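Local coordinates for geranyltranstransferase (Stenotrophomonas maltophilia, PDB 7LBJ), which probably catalyses the magnesium-dependent, head-to-tail condensation of isoprenyl diphosphates, such as the formation of farnesyl diphosphate, as other FPP/GGPP synthases do, at residues His41-Tyr46 and Pro107-Ala112; Tyr46-Gly51 and Val81-Ala86; Gln174-Leu179 and Ser252-Leu257. One frame throughout, in Å; residues are numbered along the deposited sequence.

Contact 1: His41-Tyr46 and Pro107-Ala112. With EDO (1,2-ethanediol), chain D.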
loop_
_atom_site.group_PDB
_atom_site.type_symbol
_atom_site.label_atom_id
_atom_site.label_comp_id
_atom_site.label_asym_id
_atom_site.label_seq_id
_atom_site.Cartn_x
_atom_site.Cartn_y
_atom_site.Cartn_z
ATOM N N HIS A 41 15.847 -2.071 -4.516
ATOM C CA HIS A 41 15.424 -1.894 -5.902
ATOM C C HIS A 41 15.601 -3.170 -6.700
ATOM O O HIS A 41 14.743 -3.508 -7.517
ATOM C CB HIS A 41 16.208 -0.759 -6.546
ATOM C CG HIS A 41 15.945 0.561 -5.905
ATOM N ND1 HIS A 41 16.875 1.579 -5.872
ATOM C CD2 HIS A 41 14.854 1.021 -5.252
ATOM C CE1 HIS A 41 16.359 2.619 -5.245
ATOM N NE2 HIS A 41 15.137 2.303 -4.850
ATOM N N GLN A 42 16.717 -3.877 -6.488
ATOM C CA GLN A 42 16.941 -5.141 -7.182
ATOM C C GLN A 42 15.853 -6.141 -6.833
ATOM O O GLN A 42 15.348 -6.860 -7.706
ATOM C CB GLN A 42 18.315 -5.707 -6.809
ATOM C CG GLN A 42 19.479 -4.974 -7.404
ATOM C CD GLN A 42 20.801 -5.367 -6.751
ATOM O OE1 GLN A 42 20.910 -6.435 -6.137
ATOM N NE2 GLN A 42 21.803 -4.491 -6.856
ATOM N N ALA A 43 15.464 -6.179 -5.554
ATOM C CA ALA A 43 14.470 -7.148 -5.111
ATOM C C ALA A 43 13.087 -6.798 -5.634
ATOM O O ALA A 43 12.300 -7.691 -5.965
ATOM C CB ALA A 43 14.465 -7.223 -3.589
ATOM N N MET A 44 12.760 -5.504 -5.685
ATOM C CA MET A 44 11.504 -5.095 -6.295
ATOM C C MET A 44 11.427 -5.563 -7.748
ATOM O O MET A 44 10.408 -6.116 -8.185
ATOM C CB MET A 44 11.364 -3.576 -6.201
ATOM C CG MET A 44 11.109 -3.074 -4.767
ATOM S SD MET A 44 11.298 -1.271 -4.672
ATOM C CE MET A 44 9.851 -0.717 -5.584
ATOM N N ARG A 45 12.503 -5.358 -8.510
ATOM C CA ARG A 45 12.502 -5.764 -9.915
ATOM C C ARG A 45 12.473 -7.273 -10.051
ATOM O O ARG A 45 11.751 -7.807 -10.900
ATOM C CB ARG A 45 13.730 -5.204 -10.629
ATOM C CG ARG A 45 13.662 -3.717 -10.841
ATOM C CD ARG A 45 14.997 -3.132 -11.302
ATOM N NE ARG A 45 14.693 -1.852 -11.913
ATOM C CZ ARG A 45 14.393 -1.692 -13.195
ATOM N NH1 ARG A 45 14.618 -2.645 -14.083
ATOM N NH2 ARG A 45 13.866 -0.539 -13.597
ATOM N N TYR A 46 13.271 -7.971 -9.236
ATOM C CA TYR A 46 13.280 -9.430 -9.256
ATOM C C TYR A 46 11.884 -9.994 -9.048
ATOM O O TYR A 46 11.546 -11.059 -9.594
ATOM C CB TYR A 46 14.224 -9.945 -8.173
ATOM C CG TYR A 46 14.400 -11.441 -8.106
ATOM C CD1 TYR A 46 15.287 -12.093 -8.956
ATOM C CD2 TYR A 46 13.706 -12.205 -7.177
ATOM C CE1 TYR A 46 15.471 -13.471 -8.889
ATOM C CE2 TYR A 46 13.881 -13.600 -7.110
ATOM C CZ TYR A 46 14.767 -14.222 -7.966
ATOM O OH TYR A 46 14.948 -15.604 -7.895
ATOM N N PRO A 107 14.419 -18.976 -7.419
ATOM C CA PRO A 107 14.275 -18.765 -5.975
ATOM C C PRO A 107 13.296 -17.638 -5.682
ATOM O O PRO A 107 13.255 -16.631 -6.391
ATOM C CB PRO A 107 15.696 -18.411 -5.523
ATOM C CG PRO A 107 16.589 -19.111 -6.515
ATOM C CD PRO A 107 15.836 -19.046 -7.833
ATOM N N THR A 108 12.494 -17.820 -4.635
ATOM C CA THR A 108 11.599 -16.746 -4.208
ATOM C C THR A 108 12.416 -15.553 -3.709
ATOM O O THR A 108 13.615 -15.651 -3.455
ATOM C CB THR A 108 10.636 -17.249 -3.137
ATOM O OG1 THR A 108 11.383 -17.896 -2.104
ATOM C CG2 THR A 108 9.648 -18.260 -3.743
ATOM N N THR A 109 11.753 -14.402 -3.551
ATOM C CA THR A 109 12.511 -13.176 -3.313
ATOM C C THR A 109 13.266 -13.214 -1.985
ATOM O O THR A 109 14.399 -12.728 -1.896
ATOM C CB THR A 109 11.577 -11.962 -3.381
ATOM O OG1 THR A 109 10.982 -11.906 -4.682
ATOM C CG2 THR A 109 12.353 -10.644 -3.127
ATOM N N HIS A 110 12.668 -13.793 -0.939
ATOM C CA HIS A 110 13.362 -13.839 0.345
ATOM C C HIS A 110 14.515 -14.841 0.345
ATOM O O HIS A 110 15.446 -14.694 1.154
ATOM C CB HIS A 110 12.379 -14.161 1.483
ATOM C CG HIS A 110 11.837 -15.554 1.429
ATOM N ND1 HIS A 110 10.716 -15.888 0.699
ATOM C CD2 HIS A 110 12.270 -16.704 2.002
ATOM C CE1 HIS A 110 10.488 -17.188 0.822
ATOM N NE2 HIS A 110 11.413 -17.702 1.609
ATOM N N VAL A 111 14.489 -15.840 -0.549
ATOM C CA VAL A 111 15.641 -16.726 -0.715
ATOM C C VAL A 111 16.731 -16.042 -1.536
ATOM O O VAL A 111 17.914 -16.098 -1.186
ATOM C CB VAL A 111 15.208 -18.063 -1.352
ATOM C CG1 VAL A 111 16.417 -18.994 -1.548
ATOM C CG2 VAL A 111 14.172 -18.750 -0.499
ATOM N N ALA A 112 16.357 -15.378 -2.633
ATOM C CA ALA A 112 17.347 -14.671 -3.442
ATOM C C ALA A 112 18.010 -13.541 -2.670
ATOM O O ALA A 112 19.188 -13.239 -2.897
ATOM C CB ALA A 112 16.692 -14.123 -4.713
HETATM C C1 EDO D . 15.552 -17.122 3.450
HETATM O O1 EDO D . 14.805 -17.026 4.671
HETATM C C2 EDO D . 16.811 -16.266 3.541
HETATM O O2 EDO D . 17.388 -16.092 2.232
#
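Tyr46, on the last turn of helix 38-46, reaches over to Pro107, where its OH donates a very short hydrogen bond of 2.5 Å to Pro107 O. That carbonyl oxygen lies near the plane of the phenol, at the ring's edge, while the proline's own CD packs beside the OH at 3.6 Å. With chi1 -177°, Tyr46 CG stands anti to the backbone N, on the side of the carbonyl carbon. Thr108 turns its side chain away from Tyr46; its OG1 is bonded to Asp100 O. The side chains of Thr109 and Tyr46 pass one another, running opposite ways, with Thr109 OG1 in the plane of the Tyr46 ring, 3.7 Å from CD2. The polar partner of Thr109 OG1 is Ser47 OG. The Thr109 methyl, CG2, rests 4.0 Å from Ala43 CB, one turn back along the helix from Tyr46. His110 faces the other way, and its backbone O accepts a hydrogen bond from O2 of an ethanediol that probably came from the crystallisation liquor. Ala112 sets its CB 3.7 Å from Tyr46 CE2 in an off-centre CH-pi contact. In this predominantly helical isoprenoid synthase fold, the contact joins helix 38-46 to the short hairpin and helical turn that follow the first aspartate-rich motif, the family's magnesium-binding sequence.

Contact 2: Tyr46-Gly51 and Val81-Ala86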
loop_
_atom_site.group_PDB
_atom_site.type_symbol
_atom_site.label_atom_id
_atom_site.label_comp_id
_atom_site.label_asym_id
_atom_site.label_seq_id
_atom_site.Cartn_x
_atom_site.Cartn_y
_atom_site.Cartn_z
ATOM N N TYR A 46 13.271 -7.971 -9.236
ATOM C CA TYR A 46 13.280 -9.430 -9.256
ATOM C C TYR A 46 11.884 -9.994 -9.048
ATOM O O TYR A 46 11.546 -11.059 -9.594
ATOM C CB TYR A 46 14.224 -9.945 -8.173
ATOM C CG TYR A 46 14.400 -11.441 -8.106
ATOM C CD1 TYR A 46 15.287 -12.093 -8.956
ATOM C CD2 TYR A 46 13.706 -12.205 -7.177
ATOM C CE1 TYR A 46 15.471 -13.471 -8.889
ATOM C CE2 TYR A 46 13.881 -13.600 -7.110
ATOM C CZ TYR A 46 14.767 -14.222 -7.966
ATOM O OH TYR A 46 14.948 -15.604 -7.895
ATOM N N SER A 47 11.070 -9.298 -8.254
ATOM C CA SER A 47 9.739 -9.759 -7.895
ATOM C C SER A 47 8.680 -9.463 -8.946
ATOM O O SER A 47 7.554 -9.946 -8.799
ATOM C CB SER A 47 9.301 -9.108 -6.564
ATOM O OG SER A 47 10.238 -9.380 -5.535
ATOM N N VAL A 48 8.962 -8.656 -9.973
ATOM C CA VAL A 48 7.878 -8.397 -10.914
ATOM C C VAL A 48 8.309 -8.469 -12.379
ATOM O O VAL A 48 7.477 -8.760 -13.246
ATOM C CB VAL A 48 7.179 -7.060 -10.584
ATOM C CG1 VAL A 48 8.001 -5.918 -10.991
ATOM C CG2 VAL A 48 5.813 -6.996 -11.260
ATOM N N LEU A 49 9.595 -8.267 -12.676
ATOM C CA LEU A 49 10.030 -8.350 -14.063
ATOM C C LEU A 49 10.322 -9.802 -14.439
ATOM O O LEU A 49 10.448 -10.686 -13.583
ATOM C CB LEU A 49 11.271 -7.475 -14.326
ATOM C CG LEU A 49 11.104 -5.967 -14.013
ATOM C CD1 LEU A 49 12.344 -5.152 -14.314
ATOM C CD2 LEU A 49 9.897 -5.397 -14.747
ATOM N N GLY A 50 10.425 -10.039 -15.739
ATOM C CA GLY A 50 10.793 -11.347 -16.243
ATOM C C GLY A 50 9.658 -12.168 -16.812
ATOM O O GLY A 50 9.776 -13.403 -16.853
ATOM N N GLY A 51 8.571 -11.535 -17.245
ATOM C CA GLY A 51 7.553 -12.228 -18.017
ATOM C C GLY A 51 6.431 -12.830 -17.198
ATOM O O GLY A 51 6.013 -12.249 -16.196
ATOM N N VAL A 81 -2.273 -3.224 -11.198
ATOM C CA VAL A 81 -2.817 -4.489 -10.718
ATOM C C VAL A 81 -1.735 -5.551 -10.683
ATOM O O VAL A 81 -1.786 -6.453 -9.832
ATOM C CB VAL A 81 -4.045 -4.947 -11.539
ATOM C CG1 VAL A 81 -5.196 -3.967 -11.352
ATOM C CG2 VAL A 81 -3.696 -5.105 -13.027
ATOM N N GLU A 82 -0.747 -5.475 -11.589
ATOM C CA GLU A 82 0.354 -6.437 -11.557
ATOM C C GLU A 82 1.265 -6.188 -10.363
ATOM O O GLU A 82 1.790 -7.147 -9.781
ATOM C CB GLU A 82 1.157 -6.386 -12.869
ATOM C CG GLU A 82 2.187 -7.504 -13.053
ATOM C CD GLU A 82 1.568 -8.893 -13.213
ATOM O OE1 GLU A 82 0.329 -9.018 -13.176
ATOM O OE2 GLU A 82 2.323 -9.877 -13.380
ATOM N N LEU A 83 1.440 -4.908 -9.974
ATOM C CA LEU A 83 2.241 -4.583 -8.790
ATOM C C LEU A 83 1.568 -5.050 -7.504
ATOM O O LEU A 83 2.245 -5.541 -6.588
ATOM C CB LEU A 83 2.532 -3.069 -8.731
ATOM C CG LEU A 83 3.475 -2.646 -9.866
ATOM C CD1 LEU A 83 3.501 -1.134 -10.010
ATOM C CD2 LEU A 83 4.899 -3.181 -9.647
ATOM N N ILE A 84 0.244 -4.905 -7.396
ATOM C CA ILE A 84 -0.432 -5.448 -6.220
ATOM C C ILE A 84 -0.273 -6.961 -6.187
ATOM O O ILE A 84 0.068 -7.551 -5.156
ATOM C CB ILE A 84 -1.910 -5.024 -6.191
ATOM C CG1 ILE A 84 -2.011 -3.500 -5.978
ATOM C CG2 ILE A 84 -2.670 -5.768 -5.080
ATOM C CD1 ILE A 84 -1.343 -3.013 -4.682
ATOM N N HIS A 85 -0.485 -7.609 -7.334
ATOM C CA HIS A 85 -0.343 -9.060 -7.399
ATOM C C HIS A 85 1.070 -9.486 -7.006
ATOM O O HIS A 85 1.262 -10.387 -6.174
ATOM C CB HIS A 85 -0.684 -9.535 -8.819
ATOM C CG HIS A 85 -0.530 -11.011 -9.027
ATOM N ND1 HIS A 85 -1.254 -11.941 -8.316
ATOM C CD2 HIS A 85 0.249 -11.716 -9.886
ATOM C CE1 HIS A 85 -0.921 -13.157 -8.718
ATOM N NE2 HIS A 85 -0.000 -13.047 -9.660
ATOM N N ALA A 86 2.077 -8.815 -7.566
ATOM C CA ALA A 86 3.462 -9.194 -7.318
ATOM C C ALA A 86 3.823 -9.039 -5.849
ATOM O O ALA A 86 4.474 -9.917 -5.271
ATOM C CB ALA A 86 4.412 -8.358 -8.187
HETATM O O HOH W 1 6.039 -11.545 -6.991
#
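This is a buried, mostly apolar contact in which the loop between helices 38-46 and 55-65 leans on the middle of helix 75-92. Val48 carries it. With a chi1 of 75°, its CG1 stands between the backbone N and the carbonyl carbon, while CG2 lies anti to the N and does the touching. CG2 meets Ala86 CB at 3.6 Å, then Glu82 CG at 4.1 Å and Leu83 CD2 at 4.2 Å, so a single methyl serves three residues on one side of the helix. Ala86 CB also packs 3.6 Å from Ser47 O. That carbonyl is bridged to the helix by a water, which donates one bond to Ser47 O and another to Ala86 O, each 2.8 Å long. Glu82 bends at chi2 beyond its contact with Val48, and its OE2 forms a salt bridge with NH1 of Arg54, whose other terminal nitrogen, NH2, is bonded to Val48 O. No direct hydrogen bond joins the two segments. The loop runs into the GGKRxRP sequence, whose lysine and last arginine bind isopentenyl diphosphate in relatives. The direct contact is thus apolar, with polar links supplied by the water and Arg54.

Contact 3: Gln174-Leu179 and Ser252-Leu257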
loop_
_atom_site.group_PDB
_atom_site.type_symbol
_atom_site.label_atom_id
_atom_site.label_comp_id
_atom_site.label_asym_id
_atom_site.label_seq_id
_atom_site.Cartn_x
_atom_site.Cartn_y
_atom_site.Cartn_z
ATOM N N GLN A 174 -12.178 -26.469 5.139
ATOM C CA GLN A 174 -13.189 -25.458 4.869
ATOM C C GLN A 174 -14.403 -26.067 4.173
ATOM O O GLN A 174 -14.290 -27.034 3.416
ATOM C CB GLN A 174 -12.593 -24.344 3.999
ATOM C CG GLN A 174 -11.424 -23.631 4.666
ATOM C CD GLN A 174 -10.703 -22.680 3.736
ATOM O OE1 GLN A 174 -9.775 -23.074 3.021
ATOM N NE2 GLN A 174 -11.114 -21.414 3.748
ATOM N N THR A 175 -15.577 -25.495 4.442
ATOM C CA THR A 175 -16.764 -25.848 3.672
ATOM C C THR A 175 -16.695 -25.215 2.287
ATOM O O THR A 175 -15.902 -24.299 2.038
ATOM C CB THR A 175 -18.028 -25.368 4.370
ATOM O OG1 THR A 175 -18.029 -23.926 4.386
ATOM C CG2 THR A 175 -18.084 -25.919 5.796
ATOM N N LEU A 176 -17.540 -25.711 1.373
ATOM C CA LEU A 176 -17.611 -25.117 0.035
ATOM C C LEU A 176 -17.948 -23.633 0.092
ATOM O O LEU A 176 -17.366 -22.827 -0.646
ATOM C CB LEU A 176 -18.654 -25.841 -0.811
ATOM C CG LEU A 176 -18.224 -27.053 -1.612
ATOM C CD1 LEU A 176 -19.475 -27.824 -1.992
ATOM C CD2 LEU A 176 -17.436 -26.635 -2.844
ATOM N N ALA A 177 -18.914 -23.257 0.931
ATOM C CA ALA A 177 -19.253 -21.841 1.072
ATOM C C ALA A 177 -18.038 -21.027 1.498
ATOM O O ALA A 177 -17.752 -19.968 0.924
ATOM C CB ALA A 177 -20.393 -21.669 2.075
ATOM N N ALA A 178 -17.292 -21.523 2.486
ATOM C CA ALA A 178 -16.164 -20.764 3.017
ATOM C C ALA A 178 -15.009 -20.703 2.023
ATOM O O ALA A 178 -14.345 -19.667 1.892
ATOM C CB ALA A 178 -15.702 -21.390 4.337
ATOM N N LEU A 179 -14.728 -21.822 1.354
ATOM C CA LEU A 179 -13.680 -21.856 0.337
ATOM C C LEU A 179 -13.976 -20.862 -0.775
ATOM O O LEU A 179 -13.094 -20.102 -1.217
ATOM C CB LEU A 179 -13.572 -23.284 -0.215
ATOM C CG LEU A 179 -12.417 -23.614 -1.150
ATOM C CD1 LEU A 179 -11.106 -23.422 -0.399
ATOM C CD2 LEU A 179 -12.561 -25.047 -1.661
ATOM N N SER A 252 -8.532 -28.117 1.852
ATOM C CA SER A 252 -9.811 -28.141 1.149
ATOM C C SER A 252 -9.679 -27.544 -0.250
ATOM O O SER A 252 -9.113 -26.461 -0.425
ATOM C CB SER A 252 -10.876 -27.383 1.944
ATOM O OG SER A 252 -11.396 -28.185 2.994
ATOM N N THR A 253 -10.197 -28.265 -1.241
ATOM C CA THR A 253 -10.131 -27.891 -2.647
ATOM C C THR A 253 -11.461 -28.239 -3.295
ATOM O O THR A 253 -12.248 -29.029 -2.758
ATOM C CB THR A 253 -9.032 -28.637 -3.406
ATOM O OG1 THR A 253 -9.390 -30.025 -3.500
ATOM C CG2 THR A 253 -7.697 -28.515 -2.689
ATOM N N PHE A 254 -11.686 -27.685 -4.476
ATOM C CA PHE A 254 -12.951 -27.992 -5.126
ATOM C C PHE A 254 -13.033 -29.461 -5.535
ATOM O O PHE A 254 -14.095 -30.066 -5.344
ATOM C CB PHE A 254 -13.187 -27.037 -6.304
ATOM C CG PHE A 254 -13.460 -25.622 -5.863
ATOM C CD1 PHE A 254 -14.688 -25.283 -5.314
ATOM C CD2 PHE A 254 -12.473 -24.658 -5.933
ATOM C CE1 PHE A 254 -14.949 -23.999 -4.875
ATOM C CE2 PHE A 254 -12.721 -23.362 -5.490
ATOM C CZ PHE A 254 -13.961 -23.029 -4.969
ATOM N N PRO A 255 -11.979 -30.100 -6.064
ATOM C CA PRO A 255 -12.117 -31.545 -6.339
ATOM C C PRO A 255 -12.300 -32.374 -5.084
ATOM O O PRO A 255 -12.983 -33.404 -5.135
ATOM C CB PRO A 255 -10.813 -31.910 -7.060
ATOM C CG PRO A 255 -10.327 -30.601 -7.633
ATOM C CD PRO A 255 -10.726 -29.561 -6.627
ATOM N N ALA A 256 -11.713 -31.976 -3.952
ATOM C CA ALA A 256 -11.890 -32.787 -2.751
ATOM C C ALA A 256 -13.316 -32.685 -2.236
ATOM O O ALA A 256 -13.894 -33.681 -1.787
ATOM C CB ALA A 256 -10.897 -32.374 -1.665
ATOM N N LEU A 257 -13.907 -31.495 -2.319
ATOM C CA LEU A 257 -15.242 -31.275 -1.772
ATOM C C LEU A 257 -16.343 -31.658 -2.750
ATOM O O LEU A 257 -17.437 -32.039 -2.325
ATOM C CB LEU A 257 -15.399 -29.811 -1.372
ATOM C CG LEU A 257 -14.674 -29.382 -0.103
ATOM C CD1 LEU A 257 -14.528 -27.865 -0.065
ATOM C CD2 LEU A 257 -15.449 -29.862 1.090
#
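Gln174 and Ser252 bring their CA atoms to within 5.7 Å where two helix starts come together, and the CA atoms of Leu176 and Leu257 follow at 6.8 Å. Ser252 OG donates a hydrogen bond of 3.1 Å to Gln174 O; the donor lies in the plane of the carbonyl, on a lone pair, with a C=O...donor angle of 117°. The rest of the contact is largely apolar. Leu179 has CG anti to its backbone N (chi1 -172°). Its CD2 lies over the centre of the Phe254 ring, 4.0 Å from the centroid and only 5° off the normal: a CH-pi contact. The same methyl touches Leu257 CD1 at 3.8 Å, while Leu179 CD1 sits 3.6 Å from Ser252 O. Leu176 comes from the other end of the helical turn, its CD2 3.9 Å from Phe254 CD1 and its CG 4.0 Å from Leu257 CB. Each helix start is N-capped by a threonine, Thr175 OG1 accepting from Ala178 N and Thr253 OG1 from Ala256 N. Phe254 also packs on Leu221 and Val225 of helix 206-233 and on Gln266 of helix 260-277, and its N is bonded to Asp228 OD2, part of the family's second aspartate-rich motif on helix 206-233.

How the contacts relate
Contacts 1 and 2 are neighbours, their centres 11 Å apart. They share Tyr46, which faces the partner segment only in contact 1, and they meet where Thr109 OG1 and Ser47 OG probably hydrogen-bond. Contact 1 joins the end of helix 38-46 to 107-112, and contact 2 joins the loop that follows to helix 75-92. Contact 2 is the buried one, direct methyl packing supplemented by a water, whereas the partly buried contact 1 relies on a direct phenol bond. Contact 3, also partly buried, stands apart, with nearest atoms about 16 Å from contact 2, on the opposite side of the chain's centre; there leucines and an aromatic ring join two capped helix starts.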